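Local coordinates for protein peroxisomal acyl-coenzyme A oxidase 1 (Arabidopsis thaliana, PDB 1W07) that oxidises long- and medium-chain acyl-CoAs to 2-trans-enoyl-CoAs with FAD as cofactor, passing the electrons to oxygen and yielding hydrogen peroxide in peroxisomal beta-oxidation, at residues D5-R11 with R620-N624; M21-W25 with L603-Y609; A435-M439 with E509-Q513. The protein carries 1 engineered substitution. All coordinates share one frame; numbering follows the deposited sequence.

In the fold
Contacts 1 and 2 tie the N-terminal end of the chain to the segment around residues 600-624, and they touch: R11 of contact 1 bridges to D605 of contact 2. Contact 2 is the buried one, mainly indole, phenyl and aliphatic packing with the K22 chain along it and waters at its polar edges. Contact 1, further from the chain's centre, is partly buried and polar, with two carbonyl oxygens each taking two N-H groups. Contact 3, also partly buried, lies on the opposite side of the chain's centre and joins two other helices. In contacts 1 and 3 an arginine stacks on an aromatic ring, tyrosine and phenylalanine respectively. Along the chain, contacts 1, 2 and 3 are nested inward.

Contact 1 (D5-R11 with R620-N624). With PT (platinum (II) ion), chain L.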
loop_
_atom_site.group_PDB
_atom_site.type_symbol
_atom_site.label_atom_id
_atom_site.label_comp_id
_atom_site.label_asym_id
_atom_site.label_seq_id
_atom_site.Cartn_x
_atom_site.Cartn_y
_atom_site.Cartn_z
ATOM N N ASP B 5 -7.815 -21.725 -23.556
ATOM C CA ASP B 5 -6.801 -21.373 -22.570
ATOM C C ASP B 5 -5.714 -20.520 -23.210
ATOM O O ASP B 5 -4.798 -21.051 -23.844
ATOM C CB ASP B 5 -6.173 -22.639 -21.979
ATOM C CG ASP B 5 -5.116 -22.323 -20.938
ATOM O OD1 ASP B 5 -4.941 -21.126 -20.625
ATOM O OD2 ASP B 5 -4.464 -23.262 -20.440
ATOM N N HIS B 6 -5.806 -19.200 -23.042
ATOM C CA HIS B 6 -4.821 -18.285 -23.621
ATOM C C HIS B 6 -3.434 -18.394 -23.035
ATOM O O HIS B 6 -2.486 -17.817 -23.566
ATOM C CB HIS B 6 -5.296 -16.847 -23.480
ATOM C CG HIS B 6 -6.613 -16.599 -24.133
ATOM N ND1 HIS B 6 -7.795 -17.080 -23.619
ATOM C CD2 HIS B 6 -6.934 -15.955 -25.279
ATOM C CE1 HIS B 6 -8.789 -16.748 -24.422
ATOM N NE2 HIS B 6 -8.292 -16.066 -25.437
ATOM N N LEU B 7 -3.308 -19.120 -21.930
ATOM C CA LEU B 7 -2.010 -19.294 -21.288
ATOM C C LEU B 7 -1.491 -20.706 -21.550
ATOM O O LEU B 7 -0.527 -21.145 -20.924
ATOM C CB LEU B 7 -2.140 -19.034 -19.774
ATOM C CG LEU B 7 -2.297 -17.559 -19.363
ATOM C CD1 LEU B 7 -2.798 -17.420 -17.901
ATOM C CD2 LEU B 7 -0.945 -16.857 -19.576
ATOM N N ALA B 8 -2.121 -21.407 -22.492
ATOM C CA ALA B 8 -1.729 -22.779 -22.807
ATOM C C ALA B 8 -0.250 -22.922 -23.119
ATOM O O ALA B 8 0.391 -23.844 -22.627
ATOM C CB ALA B 8 -2.558 -23.330 -23.961
ATOM N N ASP B 9 0.280 -22.021 -23.938
ATOM C CA ASP B 9 1.691 -22.060 -24.301
ATOM C C ASP B 9 2.577 -21.832 -23.081
ATOM O O ASP B 9 3.610 -22.487 -22.920
ATOM C CB ASP B 9 1.993 -21.007 -25.374
ATOM C CG ASP B 9 3.434 -21.044 -25.836
ATOM O OD1 ASP B 9 3.896 -22.139 -26.218
ATOM O OD2 ASP B 9 4.111 -19.991 -25.815
ATOM N N GLU B 10 2.179 -20.906 -22.208
ATOM C CA GLU B 10 2.956 -20.624 -20.999
ATOM C C GLU B 10 3.052 -21.884 -20.141
ATOM O O GLU B 10 4.111 -22.220 -19.622
ATOM C CB GLU B 10 2.301 -19.498 -20.184
ATOM C CG GLU B 10 2.558 -18.113 -20.741
ATOM C CD GLU B 10 4.044 -17.796 -20.829
ATOM O OE1 GLU B 10 4.776 -18.191 -19.906
ATOM O OE2 GLU B 10 4.478 -17.153 -21.811
ATOM N N ARG B 11 1.929 -22.579 -20.006
ATOM C CA ARG B 11 1.894 -23.793 -19.215
ATOM C C ARG B 11 2.745 -24.901 -19.848
ATOM O O ARG B 11 3.238 -25.794 -19.151
ATOM C CB ARG B 11 0.444 -24.251 -19.022
ATOM C CG ARG B 11 -0.420 -23.161 -18.357
ATOM C CD ARG B 11 -1.687 -23.679 -17.654
ATOM N NE ARG B 11 -2.141 -22.696 -16.658
ATOM C CZ ARG B 11 -3.064 -21.759 -16.862
ATOM N NH1 ARG B 11 -3.695 -21.653 -18.033
ATOM N NH2 ARG B 11 -3.317 -20.873 -15.904
ATOM N N ARG B 620 -7.541 -14.629 -14.161
ATOM C CA ARG B 620 -8.308 -15.792 -14.568
ATOM C C ARG B 620 -7.380 -16.887 -15.052
ATOM O O ARG B 620 -6.399 -16.629 -15.746
ATOM C CB ARG B 620 -9.270 -15.450 -15.713
ATOM C CG ARG B 620 -10.474 -14.607 -15.360
ATOM C CD ARG B 620 -11.262 -14.334 -16.652
ATOM N NE ARG B 620 -11.706 -15.575 -17.275
ATOM C CZ ARG B 620 -12.819 -16.225 -16.936
ATOM N NH1 ARG B 620 -13.612 -15.743 -15.986
ATOM N NH2 ARG B 620 -13.122 -17.380 -17.519
ATOM N N TYR B 621 -7.717 -18.120 -14.708
ATOM C CA TYR B 621 -6.948 -19.283 -15.119
ATOM C C TYR B 621 -6.745 -19.320 -16.638
ATOM O O TYR B 621 -5.636 -19.583 -17.121
ATOM C CB TYR B 621 -7.674 -20.561 -14.676
ATOM C CG TYR B 621 -6.995 -21.841 -15.113
ATOM C CD1 TYR B 621 -6.005 -22.428 -14.324
ATOM C CD2 TYR B 621 -7.301 -22.440 -16.340
ATOM C CE1 TYR B 621 -5.332 -23.581 -14.747
ATOM C CE2 TYR B 621 -6.634 -23.595 -16.768
ATOM C CZ TYR B 621 -5.651 -24.156 -15.971
ATOM O OH TYR B 621 -4.974 -25.280 -16.405
ATOM N N ASP B 622 -7.805 -19.056 -17.400
ATOM C CA ASP B 622 -7.700 -19.128 -18.857
ATOM C C ASP B 622 -7.108 -17.916 -19.561
ATOM O O ASP B 622 -6.989 -17.907 -20.786
ATOM C CB ASP B 622 -9.066 -19.462 -19.474
ATOM C CG ASP B 622 -10.111 -18.390 -19.210
ATOM O OD1 ASP B 622 -9.734 -17.236 -18.908
ATOM O OD2 ASP B 622 -11.317 -18.696 -19.323
ATOM N N GLY B 623 -6.735 -16.893 -18.792
ATOM C CA GLY B 623 -6.156 -15.705 -19.382
ATOM C C GLY B 623 -7.057 -14.901 -20.304
ATOM O O GLY B 623 -6.558 -14.082 -21.072
ATOM N N ASN B 624 -8.372 -15.115 -20.237
ATOM C CA ASN B 624 -9.326 -14.388 -21.085
ATOM C C ASN B 624 -9.692 -13.074 -20.376
ATOM O O ASN B 624 -10.833 -12.831 -20.008
ATOM C CB ASN B 624 -10.566 -15.281 -21.314
ATOM C CG ASN B 624 -11.462 -14.773 -22.434
ATOM O OD1 ASN B 624 -10.983 -14.200 -23.408
ATOM N ND2 ASN B 624 -12.766 -15.006 -22.307
HETATM PT PT PT L . -10.026 -16.531 -27.095
HETATM O O HOH W 1 -5.129 -25.420 -19.131
#
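D5 and D622 bring their backbones together, their CA atoms 4.4 Å apart, where two type I beta turns meet: D5 to A8, leading into helix 8-12 with L7 at the N-cap, and R620 to G623. The start of the chain is thus tied to the loop between helices 611-614 and 625-635, while L7 packs on helix 278-309. Each turn is accompanied by an Asx turn, D5 OD1 accepting from L7 N and D622 OD1 from N624 N. The backbone bond joining the turns runs from H6 N to D622 O, 2.9 Å long. The same oxygen takes a second bond, 3.1 Å, from H6 ND1, and the two donors reach D622 O from opposite faces of its carbonyl plane. A chi1 of -58° keeps the H6 ring beside its own amide N, which lets both nitrogens converge on one acceptor. R620 holds the D622 carboxylate side-on in a salt bridge, NE to OD1 and NH2 to OD2.

Y621 O is gripped by R11 end-on, NH1 at 3.0 Å and NH2 at 2.9 Å from Y621 O; NH2 lies in the carbonyl plane on a lone pair, whereas NH1 is tilted from it. The guanidinium also lies flat over the Y621 ring, planes 6° apart and R11 CZ 3.7 Å from the ring centroid, a cation-pi contact. Salt bridges from R11 NH1 to D5 OD1 and from R11 NE to D605 fix the rotation of the group. A water links D5 OD2 to Y621 OH.

G623 has positive phi, and a CB there would come about 3.1 Å from L7 CG, which suggests that the close approach relies on the absence of a side chain. N624 OD1 comes near CE1 of the H6 ring, and H6 NE2 binds the platinum ion at 2.4 Å.

Contact 2 (M21-W25 with L603-Y609); sequences MKIVW and LVDAFNY
W25 lays one face of its indole over F607, whose CD2 sits above the centre of the ring system, 3.7 Å from W25 CE2. Helix 18-26 here packs on the C-terminal part of helix 600-605 and the type I turn D605-N608. The six-membered ring and the phenyl ring are inclined at 48°, neither stacked nor edge-to-face, and F607 CA points its C-H at the five-membered ring. With CG opposite the backbone N (chi1 -177°), the indole leaves its helix toward F607. At the indole edge, W25 NE1 donates to a water, 2.8 Å away, that also bonds Y609 OH, itself hydrogen-bonded to S297 OG. Shortening W25 to an alanine is likely to uncover the side of F607 at CD2 and CE2 and leave that water without its indole donor.

A606 meets both M21 and K22. Its CB is 3.5 Å from M21 CG, a tight carbon pair, while its carbonyl O receives a CA-H...O contact from K22 CA at 3.4 Å. A second water donates to both A606 O and K22 O. The extended K22 side chain ends in a weak bond from NZ to N608 OD1, 3.2 Å; K22 NZ has a stronger partner in the salt bridge to E19, and N608 ND2 bonds D36.

Around the contact, helix 328-363 supplies Y342, edge-to-face with W25, helix 278-309 meets W25 and F607 through S297, helix 548-566 covers M21, and F32 of helix 29-43 touches K22 and N608.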
loop_
_atom_site.group_PDB
_atom_site.type_symbol
_atom_site.label_atom_id
_atom_site.label_comp_id
_atom_site.label_asym_id
_atom_site.label_seq_id
_atom_site.Cartn_x
_atom_site.Cartn_y
_atom_site.Cartn_z
ATOM N N MET B 21 4.005 -30.277 -7.774
ATOM C CA MET B 21 4.262 -29.050 -7.024
ATOM C C MET B 21 3.029 -28.693 -6.197
ATOM O O MET B 21 3.149 -28.092 -5.133
ATOM C CB MET B 21 4.589 -27.891 -7.966
ATOM C CG MET B 21 5.070 -26.643 -7.235
ATOM S SD MET B 21 6.597 -26.932 -6.317
ATOM C CE MET B 21 7.828 -26.465 -7.544
ATOM N N LYS B 22 1.841 -29.044 -6.695
ATOM C CA LYS B 22 0.593 -28.755 -5.975
ATOM C C LYS B 22 0.592 -29.446 -4.622
ATOM O O LYS B 22 0.095 -28.902 -3.638
ATOM C CB LYS B 22 -0.634 -29.226 -6.768
ATOM C CG LYS B 22 -0.971 -28.356 -7.979
ATOM C CD LYS B 22 -2.237 -28.843 -8.691
ATOM C CE LYS B 22 -2.643 -27.860 -9.788
ATOM N NZ LYS B 22 -3.848 -28.322 -10.530
ATOM N N ILE B 23 1.136 -30.660 -4.576
ATOM C CA ILE B 23 1.202 -31.426 -3.329
ATOM C C ILE B 23 2.175 -30.767 -2.352
ATOM O O ILE B 23 1.948 -30.758 -1.143
ATOM C CB ILE B 23 1.668 -32.867 -3.593
ATOM C CG1 ILE B 23 0.716 -33.539 -4.594
ATOM C CG2 ILE B 23 1.749 -33.642 -2.273
ATOM C CD1 ILE B 23 -0.729 -33.550 -4.144
ATOM N N VAL B 24 3.268 -30.230 -2.881
ATOM C CA VAL B 24 4.258 -29.553 -2.053
ATOM C C VAL B 24 3.603 -28.360 -1.348
ATOM O O VAL B 24 3.771 -28.167 -0.143
ATOM C CB VAL B 24 5.439 -29.017 -2.910
ATOM C CG1 VAL B 24 6.380 -28.196 -2.043
ATOM C CG2 VAL B 24 6.184 -30.171 -3.574
ATOM N N TRP B 25 2.855 -27.566 -2.109
ATOM C CA TRP B 25 2.191 -26.375 -1.575
ATOM C C TRP B 25 1.156 -26.721 -0.507
ATOM O O TRP B 25 1.066 -26.046 0.521
ATOM C CB TRP B 25 1.529 -25.575 -2.715
ATOM C CG TRP B 25 0.867 -24.293 -2.266
ATOM C CD1 TRP B 25 -0.464 -24.081 -2.037
ATOM C CD2 TRP B 25 1.535 -23.066 -1.932
ATOM N NE1 TRP B 25 -0.662 -22.794 -1.575
ATOM C CE2 TRP B 25 0.548 -22.154 -1.503
ATOM C CE3 TRP B 25 2.874 -22.654 -1.954
ATOM C CZ2 TRP B 25 0.858 -20.849 -1.095
ATOM C CZ3 TRP B 25 3.183 -21.362 -1.549
ATOM C CH2 TRP B 25 2.173 -20.473 -1.124
ATOM N N LEU B 603 4.253 -22.160 -11.754
ATOM C CA LEU B 603 4.539 -22.030 -10.322
ATOM C C LEU B 603 3.357 -21.436 -9.539
ATOM O O LEU B 603 3.205 -21.714 -8.345
ATOM C CB LEU B 603 5.792 -21.180 -10.117
ATOM C CG LEU B 603 7.112 -21.873 -10.487
ATOM C CD1 LEU B 603 8.268 -20.885 -10.428
ATOM C CD2 LEU B 603 7.339 -23.029 -9.533
ATOM N N VAL B 604 2.518 -20.623 -10.187
ATOM C CA VAL B 604 1.367 -20.078 -9.471
ATOM C C VAL B 604 0.159 -20.997 -9.628
ATOM O O VAL B 604 -0.770 -20.952 -8.818
ATOM C CB VAL B 604 1.013 -18.626 -9.920
ATOM C CG1 VAL B 604 2.221 -17.723 -9.694
ATOM C CG2 VAL B 604 0.506 -18.582 -11.384
ATOM N N ASP B 605 0.172 -21.842 -10.665
ATOM C CA ASP B 605 -0.937 -22.778 -10.873
ATOM C C ASP B 605 -0.836 -23.818 -9.763
ATOM O O ASP B 605 -1.831 -24.429 -9.367
ATOM C CB ASP B 605 -0.844 -23.495 -12.227
ATOM C CG ASP B 605 -1.098 -22.581 -13.414
ATOM O OD1 ASP B 605 -1.843 -21.582 -13.286
ATOM O OD2 ASP B 605 -0.558 -22.893 -14.508
ATOM N N ALA B 606 0.377 -24.025 -9.260
ATOM C CA ALA B 606 0.594 -24.993 -8.186
ATOM C C ALA B 606 -0.251 -24.670 -6.951
ATOM O O ALA B 606 -0.493 -25.541 -6.112
ATOM C CB ALA B 606 2.071 -25.038 -7.821
ATOM N N PHE B 607 -0.684 -23.415 -6.836
ATOM C CA PHE B 607 -1.507 -22.973 -5.702
ATOM C C PHE B 607 -2.878 -23.642 -5.792
ATOM O O PHE B 607 -3.580 -23.791 -4.789
ATOM C CB PHE B 607 -1.669 -21.444 -5.742
ATOM C CG PHE B 607 -0.361 -20.686 -5.695
ATOM C CD1 PHE B 607 -0.257 -19.403 -6.229
ATOM C CD2 PHE B 607 0.767 -21.253 -5.098
ATOM C CE1 PHE B 607 0.961 -18.694 -6.166
ATOM C CE2 PHE B 607 1.981 -20.560 -5.031
ATOM C CZ PHE B 607 2.076 -19.274 -5.568
ATOM N N ASN B 608 -3.247 -24.032 -7.011
ATOM C CA ASN B 608 -4.516 -24.706 -7.249
ATOM C C ASN B 608 -5.758 -23.892 -6.871
ATOM O O ASN B 608 -6.761 -24.445 -6.414
ATOM C CB ASN B 608 -4.536 -26.045 -6.510
ATOM C CG ASN B 608 -5.623 -26.948 -7.004
ATOM O OD1 ASN B 608 -5.766 -27.142 -8.207
ATOM N ND2 ASN B 608 -6.401 -27.512 -6.088
ATOM N N TYR B 609 -5.690 -22.582 -7.069
ATOM C CA TYR B 609 -6.803 -21.693 -6.746
ATOM C C TYR B 609 -7.877 -21.703 -7.827
ATOM O O TYR B 609 -7.557 -21.721 -9.019
ATOM C CB TYR B 609 -6.287 -20.257 -6.571
ATOM C CG TYR B 609 -5.479 -20.023 -5.316
ATOM C CD1 TYR B 609 -4.415 -19.123 -5.311
ATOM C CD2 TYR B 609 -5.791 -20.682 -4.119
ATOM C CE1 TYR B 609 -3.673 -18.877 -4.145
ATOM C CE2 TYR B 609 -5.047 -20.440 -2.942
ATOM C CZ TYR B 609 -3.991 -19.533 -2.971
ATOM O OH TYR B 609 -3.253 -19.251 -1.832
HETATM O O HOH W 2 -1.897 -26.831 -4.247
HETATM O O HOH W 3 -2.745 -21.435 -0.257
#

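Contact 3 (A435-M439 with E509-Q513)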
loop_
_atom_site.group_PDB
_atom_site.type_symbol
_atom_site.label_atom_id
_atom_site.label_comp_id
_atom_site.label_asym_id
_atom_site.label_seq_id
_atom_site.Cartn_x
_atom_site.Cartn_y
_atom_site.Cartn_z
ATOM N N ALA B 435 14.339 -7.929 19.487
ATOM C CA ALA B 435 15.587 -7.210 19.737
ATOM C C ALA B 435 16.016 -7.402 21.191
ATOM O O ALA B 435 17.184 -7.687 21.463
ATOM C CB ALA B 435 15.416 -5.728 19.423
ATOM N N ARG B 436 15.084 -7.244 22.127
ATOM C CA ARG B 436 15.421 -7.439 23.535
ATOM C C ARG B 436 15.960 -8.859 23.747
ATOM O O ARG B 436 16.943 -9.053 24.452
ATOM C CB ARG B 436 14.195 -7.215 24.423
ATOM C CG ARG B 436 13.757 -5.768 24.547
ATOM C CD ARG B 436 12.618 -5.646 25.541
ATOM N NE ARG B 436 11.987 -4.331 25.529
ATOM C CZ ARG B 436 12.528 -3.213 26.006
ATOM N NH1 ARG B 436 13.737 -3.210 26.558
ATOM N NH2 ARG B 436 11.841 -2.081 25.936
ATOM N N PHE B 437 15.310 -9.844 23.135
ATOM C CA PHE B 437 15.736 -11.237 23.245
ATOM C C PHE B 437 17.150 -11.415 22.684
ATOM O O PHE B 437 17.984 -12.117 23.266
ATOM C CB PHE B 437 14.761 -12.143 22.484
ATOM C CG PHE B 437 15.219 -13.570 22.361
ATOM C CD1 PHE B 437 15.212 -14.413 23.466
ATOM C CD2 PHE B 437 15.675 -14.067 21.141
ATOM C CE1 PHE B 437 15.651 -15.730 23.366
ATOM C CE2 PHE B 437 16.119 -15.390 21.026
ATOM C CZ PHE B 437 16.106 -16.222 22.144
ATOM N N LEU B 438 17.416 -10.771 21.551
ATOM C CA LEU B 438 18.724 -10.865 20.924
ATOM C C LEU B 438 19.779 -10.212 21.796
ATOM O O LEU B 438 20.886 -10.734 21.927
ATOM C CB LEU B 438 18.717 -10.207 19.536
ATOM C CG LEU B 438 17.933 -10.953 18.438
ATOM C CD1 LEU B 438 17.943 -10.121 17.158
ATOM C CD2 LEU B 438 18.550 -12.336 18.201
ATOM N N MET B 439 19.435 -9.074 22.398
ATOM C CA MET B 439 20.373 -8.365 23.263
ATOM C C MET B 439 20.721 -9.199 24.492
ATOM O O MET B 439 21.873 -9.223 24.920
ATOM C CB MET B 439 19.798 -7.011 23.688
ATOM C CG MET B 439 19.701 -5.981 22.563
ATOM S SD MET B 439 21.266 -5.631 21.723
ATOM C CE MET B 439 21.101 -6.692 20.244
ATOM N N GLU B 509 18.147 1.420 29.527
ATOM C CA GLU B 509 16.847 1.586 28.900
ATOM C C GLU B 509 16.857 2.845 28.034
ATOM O O GLU B 509 16.190 2.902 26.997
ATOM C CB GLU B 509 15.745 1.678 29.957
ATOM C CG GLU B 509 14.332 1.544 29.393
ATOM C CD GLU B 509 14.175 0.329 28.484
ATOM O OE1 GLU B 509 14.665 -0.762 28.850
ATOM O OE2 GLU B 509 13.548 0.455 27.412
ATOM N N GLN B 510 17.605 3.860 28.463
ATOM C CA GLN B 510 17.706 5.093 27.690
ATOM C C GLN B 510 18.416 4.782 26.381
ATOM O O GLN B 510 18.011 5.252 25.322
ATOM C CB GLN B 510 18.505 6.169 28.441
ATOM C CG GLN B 510 17.680 7.012 29.400
ATOM C CD GLN B 510 18.422 8.254 29.891
ATOM O OE1 GLN B 510 17.811 9.177 30.422
ATOM N NE2 GLN B 510 19.744 8.273 29.723
ATOM N N GLY B 511 19.489 4.001 26.458
ATOM C CA GLY B 511 20.226 3.641 25.259
ATOM C C GLY B 511 19.364 2.824 24.304
ATOM O O GLY B 511 19.411 3.013 23.086
ATOM N N PHE B 512 18.580 1.910 24.865
ATOM C CA PHE B 512 17.699 1.053 24.082
ATOM C C PHE B 512 16.720 1.925 23.290
ATOM O O PHE B 512 16.486 1.679 22.104
ATOM C CB PHE B 512 16.915 0.113 25.000
ATOM C CG PHE B 512 16.240 -1.027 24.274
ATOM C CD1 PHE B 512 16.913 -2.225 24.055
ATOM C CD2 PHE B 512 14.939 -0.897 23.792
ATOM C CE1 PHE B 512 16.313 -3.270 23.371
ATOM C CE2 PHE B 512 14.319 -1.944 23.099
ATOM C CZ PHE B 512 15.004 -3.132 22.887
ATOM N N GLN B 513 16.156 2.939 23.950
ATOM C CA GLN B 513 15.199 3.851 23.324
ATOM C C GLN B 513 15.848 4.716 22.248
ATOM O O GLN B 513 15.240 5.007 21.213
ATOM C CB GLN B 513 14.552 4.751 24.384
ATOM C CG GLN B 513 13.630 4.012 25.351
ATOM C CD GLN B 513 12.584 3.149 24.643
ATOM O OE1 GLN B 513 11.910 3.600 23.715
ATOM N NE2 GLN B 513 12.437 1.908 25.095
#
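E509 of helix 508-514, its chain bent at chi2, brings its carboxylate to the edge of the guanidinium of R436 from helix 427-443. OE2 lies 3.4 Å from R436 NH2, and OE1 is 3.5 Å from R436 NH1. Both bonds are weak, and the two flat groups are turned 36° from each other, so this salt bridge is a loose one. One helical turn on comes F512, which reaches across between helices whose local axes approach no closer than 12.9 Å and run at 127°. The R436 chain, extended from CG to NE, starts beside the ring's rim, CG 3.4 Å from F512 CZ, and carries the guanidinium over one face, nearly parallel to the ring, at 10°, with R436 CZ 4.1 Å from its centroid. M439 CG meets the ring edge, A435 CB approaches F512 CZ at 4.3 Å, and L519 of helix 516-538 also packs on F512.

Q513 then returns to the carboxylate, its NE2 donating to E509 OE2 over 3.0 Å. Its side chain packs on Y327 of the second subunit and lies about 6 Å from a bound FAD, so this corner reaches the dimer interface.

E509 OE2 thus serves both R436 and Q513. The ring stack and the charge pair hold different parts of the arginine, its face and its edge, which probably fixes the guanidinium's orientation although each ionic bond is long.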